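Local coordinates for protein oligopeptide ABC transporter OppAIV (Borrelia burgdorferi B31, PDB 4GL8) that probably binds oligopeptides outside the cytoplasmic membrane and delivers them to an ABC transporter for uptake, at residues 99-104 with 184-189; 107-112 with 154-159. All blocks are in the same frame, centred on the assembly; numbering follows the deposited sequence.

Contact 1: 99-104 with 184-189; sequences LVWSDG and PVPMHV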
# COMPACT_ATOMS: atom_id res chain seq x y z
N LEU A 99 -1.08 -28.54 -6.56
CA LEU A 99 -1.67 -27.21 -6.40
C LEU A 99 -2.99 -27.16 -7.14
O LEU A 99 -3.03 -27.45 -8.32
CB LEU A 99 -0.76 -26.13 -6.96
CG LEU A 99 0.47 -25.78 -6.12
CD1 LEU A 99 1.36 -24.80 -6.88
CD2 LEU A 99 0.09 -25.21 -4.75
N VAL A 100 -4.07 -26.80 -6.46
CA VAL A 100 -5.35 -26.65 -7.13
C VAL A 100 -6.03 -25.38 -6.66
O VAL A 100 -5.80 -24.94 -5.55
CB VAL A 100 -6.29 -27.84 -6.88
CG1 VAL A 100 -5.88 -29.05 -7.72
CG2 VAL A 100 -6.35 -28.18 -5.41
N TRP A 101 -6.84 -24.78 -7.53
CA TRP A 101 -7.76 -23.74 -7.12
C TRP A 101 -8.90 -24.41 -6.30
O TRP A 101 -8.97 -25.63 -6.18
CB TRP A 101 -8.34 -23.01 -8.34
CG TRP A 101 -7.34 -22.31 -9.22
CD1 TRP A 101 -6.89 -22.73 -10.43
CD2 TRP A 101 -6.68 -21.06 -8.97
NE1 TRP A 101 -6.00 -21.84 -10.95
CE2 TRP A 101 -5.84 -20.80 -10.06
CE3 TRP A 101 -6.71 -20.15 -7.92
CZ2 TRP A 101 -5.03 -19.67 -10.15
CZ3 TRP A 101 -5.91 -19.01 -8.01
CH2 TRP A 101 -5.08 -18.79 -9.12
N SER A 102 -9.79 -23.59 -5.76
CA SER A 102 -10.79 -24.03 -4.82
C SER A 102 -11.94 -24.81 -5.47
O SER A 102 -12.73 -25.42 -4.78
CB SER A 102 -11.33 -22.85 -4.02
OG SER A 102 -11.87 -21.87 -4.88
N ASP A 103 -12.03 -24.76 -6.80
CA ASP A 103 -12.89 -25.64 -7.57
C ASP A 103 -12.16 -26.90 -8.08
O ASP A 103 -12.67 -27.59 -8.94
CB ASP A 103 -13.47 -24.87 -8.76
CG ASP A 103 -12.39 -24.37 -9.72
OD1 ASP A 103 -11.20 -24.45 -9.40
OD2 ASP A 103 -12.72 -23.88 -10.80
N GLY A 104 -10.95 -27.20 -7.57
CA GLY A 104 -10.20 -28.39 -7.97
C GLY A 104 -9.44 -28.33 -9.28
O GLY A 104 -8.74 -29.26 -9.62
N PRO A 184 -1.00 -14.63 -8.77
CA PRO A 184 -1.75 -15.20 -9.89
C PRO A 184 -3.25 -15.31 -9.60
O PRO A 184 -3.65 -15.55 -8.44
CB PRO A 184 -1.14 -16.61 -10.05
CG PRO A 184 0.23 -16.50 -9.40
CD PRO A 184 -0.02 -15.59 -8.24
N VAL A 185 -4.05 -15.15 -10.67
CA VAL A 185 -5.51 -15.22 -10.57
C VAL A 185 -6.03 -16.31 -11.51
O VAL A 185 -5.34 -16.66 -12.46
CB VAL A 185 -6.17 -13.87 -10.90
CG1 VAL A 185 -5.86 -12.87 -9.81
CG2 VAL A 185 -5.71 -13.35 -12.25
N PRO A 186 -7.24 -16.84 -11.25
CA PRO A 186 -7.75 -18.02 -12.00
C PRO A 186 -8.35 -17.69 -13.36
O PRO A 186 -9.54 -17.30 -13.49
CB PRO A 186 -8.81 -18.60 -11.06
CG PRO A 186 -9.25 -17.44 -10.22
CD PRO A 186 -8.03 -16.57 -10.04
N MET A 187 -7.54 -17.89 -14.39
CA MET A 187 -7.91 -17.44 -15.71
C MET A 187 -9.09 -18.18 -16.31
O MET A 187 -9.84 -17.58 -17.04
CB MET A 187 -6.71 -17.43 -16.66
CG MET A 187 -5.78 -16.24 -16.38
SD MET A 187 -6.62 -14.63 -16.30
CE MET A 187 -7.05 -14.40 -18.01
N HIS A 188 -9.27 -19.46 -15.97
CA HIS A 188 -10.45 -20.21 -16.44
C HIS A 188 -11.77 -19.57 -15.98
O HIS A 188 -12.78 -19.55 -16.72
CB HIS A 188 -10.33 -21.73 -16.10
CG HIS A 188 -10.53 -22.07 -14.65
ND1 HIS A 188 -9.57 -21.86 -13.68
CD2 HIS A 188 -11.57 -22.67 -14.02
CE1 HIS A 188 -10.02 -22.29 -12.52
NE2 HIS A 188 -11.22 -22.81 -12.70
N VAL A 189 -11.74 -18.98 -14.79
CA VAL A 189 -12.92 -18.38 -14.17
C VAL A 189 -13.13 -16.94 -14.65
O VAL A 189 -14.24 -16.52 -14.90
CB VAL A 189 -12.81 -18.48 -12.64
CG1 VAL A 189 -13.73 -17.50 -11.94
CG2 VAL A 189 -13.08 -19.91 -12.18
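Trp-101 and Pro-186 form the apolar half of this contact. CB of Pro-186 sits 3.8 Å from the centroid of the Trp-101 six-membered ring and 10° off the ring normal, a CH-pi contact over the middle of one face. The two side chains run at about a right angle to each other, and CD of Pro-186 meets Trp-101 CH2 at 3.8 Å. The far corner of the indole reaches the preceding backbone as well: Trp-101 CH2 lies 3.6 Å from Pro-184 O, which approaches the edge of the ring near its plane. CG of Trp-101, anti to its carbonyl carbon (chi1 -61°), carries the indole across to 184-186. Ile-107 and Ser-206 also touch this indole.

The polar half is one side-chain hydrogen bond. His-188 NE2 donates to Asp-103 OD2 over 2.6 Å, and the N-H...O angle of 177° makes it almost straight. The acceptor lies in the imidazole plane and uses its syn lone pair, while carboxylate and ring are nearly coplanar. Asp-103 OD1 has a weak bond to Val-105 N.

Between the two halves, CE1 of His-188 comes within 3.8 Å of Trp-101 CD1; the rings meet obliquely. Val-189 CG2 lies over one imidazole face, offset toward the rim.

Both halves join a type I turn, Trp-101 to Gly-104, to the start of helix 187-193, where Pro-186 occupies the N-cap position. Chemically, the buried indole supplies apolar cover, and the short, nearly straight hydrogen bond, in the plane of the imidazole, restrains its rotation. The adjacent carboxylate would be expected to favour a protonated histidine, giving the bond some ionic character.

Contact 2: 107-112 with 154-159; sequences ITAEGI and IKALDE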
# COMPACT_ATOMS: atom_id res chain seq x y z
N ILE A 107 -3.40 -25.66 -10.65
CA ILE A 107 -2.63 -24.46 -10.86
C ILE A 107 -1.31 -24.92 -11.50
O ILE A 107 -0.51 -25.58 -10.85
CB ILE A 107 -2.37 -23.73 -9.53
CG1 ILE A 107 -3.67 -23.53 -8.74
CG2 ILE A 107 -1.68 -22.38 -9.74
CD1 ILE A 107 -3.53 -22.67 -7.49
N THR A 108 -1.12 -24.61 -12.78
CA THR A 108 0.05 -24.96 -13.54
C THR A 108 0.83 -23.67 -13.85
O THR A 108 0.28 -22.55 -13.76
CB THR A 108 -0.35 -25.54 -14.90
OG1 THR A 108 -1.08 -24.53 -15.61
CG2 THR A 108 -1.21 -26.82 -14.78
N ALA A 109 2.09 -23.81 -14.25
CA ALA A 109 2.91 -22.65 -14.60
C ALA A 109 2.34 -21.91 -15.82
O ALA A 109 2.50 -20.70 -15.94
CB ALA A 109 4.34 -23.08 -14.86
N GLU A 110 1.69 -22.63 -16.73
CA GLU A 110 0.98 -22.00 -17.86
C GLU A 110 -0.23 -21.18 -17.39
O GLU A 110 -0.49 -20.09 -17.89
CB GLU A 110 0.58 -23.06 -18.90
CG GLU A 110 -0.14 -22.52 -20.14
CD GLU A 110 0.74 -21.64 -21.01
OE1 GLU A 110 1.96 -21.90 -21.16
OE2 GLU A 110 0.22 -20.67 -21.58
N GLY A 111 -0.98 -21.68 -16.42
CA GLY A 111 -2.04 -20.85 -15.82
C GLY A 111 -1.54 -19.56 -15.17
O GLY A 111 -2.16 -18.48 -15.25
N ILE A 112 -0.37 -19.62 -14.57
CA ILE A 112 0.17 -18.44 -13.95
C ILE A 112 0.65 -17.47 -15.02
O ILE A 112 0.45 -16.25 -14.95
CB ILE A 112 1.29 -18.83 -12.98
CG1 ILE A 112 0.71 -19.63 -11.83
CG2 ILE A 112 1.99 -17.58 -12.45
CD1 ILE A 112 1.78 -20.23 -10.94
N ILE A 154 8.42 -14.35 -19.10
CA ILE A 154 7.65 -15.21 -18.19
C ILE A 154 7.40 -16.46 -19.00
O ILE A 154 6.82 -16.38 -20.09
CB ILE A 154 6.30 -14.56 -17.78
CG1 ILE A 154 6.53 -13.20 -17.12
CG2 ILE A 154 5.51 -15.43 -16.80
CD1 ILE A 154 5.24 -12.47 -16.75
N LYS A 155 7.89 -17.61 -18.54
CA LYS A 155 7.75 -18.82 -19.32
C LYS A 155 7.36 -20.00 -18.45
O LYS A 155 7.80 -20.10 -17.32
CB LYS A 155 9.05 -19.15 -20.05
CG LYS A 155 9.42 -18.19 -21.16
CD LYS A 155 10.79 -18.56 -21.67
CE LYS A 155 11.19 -17.75 -22.88
NZ LYS A 155 12.48 -18.27 -23.40
N ALA A 156 6.54 -20.87 -19.00
CA ALA A 156 6.14 -22.11 -18.38
C ALA A 156 7.07 -23.18 -18.93
O ALA A 156 6.88 -23.64 -20.03
CB ALA A 156 4.70 -22.43 -18.74
N LEU A 157 8.11 -23.53 -18.17
CA LEU A 157 9.11 -24.49 -18.62
C LEU A 157 8.54 -25.92 -18.63
O LEU A 157 8.92 -26.74 -19.44
CB LEU A 157 10.36 -24.39 -17.76
CG LEU A 157 11.11 -23.04 -17.73
CD1 LEU A 157 12.45 -23.16 -16.98
CD2 LEU A 157 11.34 -22.43 -19.11
N ASP A 158 7.64 -26.20 -17.70
CA ASP A 158 6.79 -27.38 -17.69
C ASP A 158 5.65 -27.04 -16.74
O ASP A 158 5.51 -25.87 -16.34
CB ASP A 158 7.56 -28.63 -17.27
CG ASP A 158 8.22 -28.49 -15.90
OD1 ASP A 158 7.65 -27.93 -14.95
OD2 ASP A 158 9.33 -28.99 -15.76
N GLU A 159 4.86 -28.03 -16.35
CA GLU A 159 3.68 -27.78 -15.51
C GLU A 159 4.00 -27.20 -14.16
O GLU A 159 3.24 -26.41 -13.64
CB GLU A 159 2.89 -29.05 -15.24
CG GLU A 159 1.99 -29.45 -16.36
CD GLU A 159 0.77 -30.21 -15.85
OE1 GLU A 159 0.75 -30.63 -14.65
OE2 GLU A 159 -0.15 -30.38 -16.66
O HOH W 1 1.69 -27.29 -10.99
O HOH W 2 2.29 -25.34 -17.46
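Ala-109 and Ala-156 meet methyl to methyl, CB to CB at 4.0 Å, where the first turn of helix 109-119 lies against the edge strand 154-158. Both methyls are directed into the contact. The Ala-156 methyl also approaches the helix backbone, its CB 3.6 Å from Glu-110 N, and CB of Ala-109 lies 3.4 Å from Asp-158 O. The close CA approach of Ala-109 and Ala-156, 5.0 Å, is consistent with the small size of these two side chains.

Glu-110 flanks the methyl pair. Its CG is anti to the backbone N (chi1 -179°) and the chain then bends at chi2 (67°), which brings OE1 alongside CB of Ala-156, while OE2 forms a salt bridge with Arg-113 one turn along the helix.

Thr-108 and Glu-159 run at a slant to one another. The methyl branch of the threonine meets the Glu-159 carboxylate, CG2 lying 4.1 Å from CD in a loose contact, and Thr-108 CA makes a CA-H...O contact of 3.5 Å with Glu-159 O. The hydroxyl branch has a separate task: as the N-cap of the helix, Thr-108 OG1 accepts from Gly-111 N at 3.0 Å.

Backbone polarity completes the join. Ala-109 N donates to Glu-159 O over 2.9 Å, with the donor 35° out of the carbonyl plane. One water donates to both Ile-107 O and Glu-159 O; another accepts from Glu-110 N and donates a weak bond to Asp-158 O.

Three successive amides of the helix start find acceptors: Ala-109 N at the neighbouring segment, Glu-110 N at water and Gly-111 N at the cap. The surface contact thus pairs a small apolar centre with a helix N-terminus satisfied by a carbonyl, a water and a hydroxyl, so direct cross-segment bonding rests on the backbone.

The centres of contact 1 and contact 2 lie about 13 Å apart, on the same side of the chain's centre. Along the chain the order is 99-104, 107-112, 154-159, 184-189, so contact 2 is nested within the loop closed by contact 1. They also touch directly: Leu-99 O and Ile-107 N, 3.0 Å apart, probably form a hydrogen bond, and Pro-184 CG packs on Ile-112 CG2 at 3.7 Å. Helix 109-119 touches both edge strand 154-158 of the five-stranded antiparallel sheet, through contact 2, and the 184-186 approach to helix 187-193, through Ile-112. The two contacts thus form one continuous patch joining loop, helix and sheet edge.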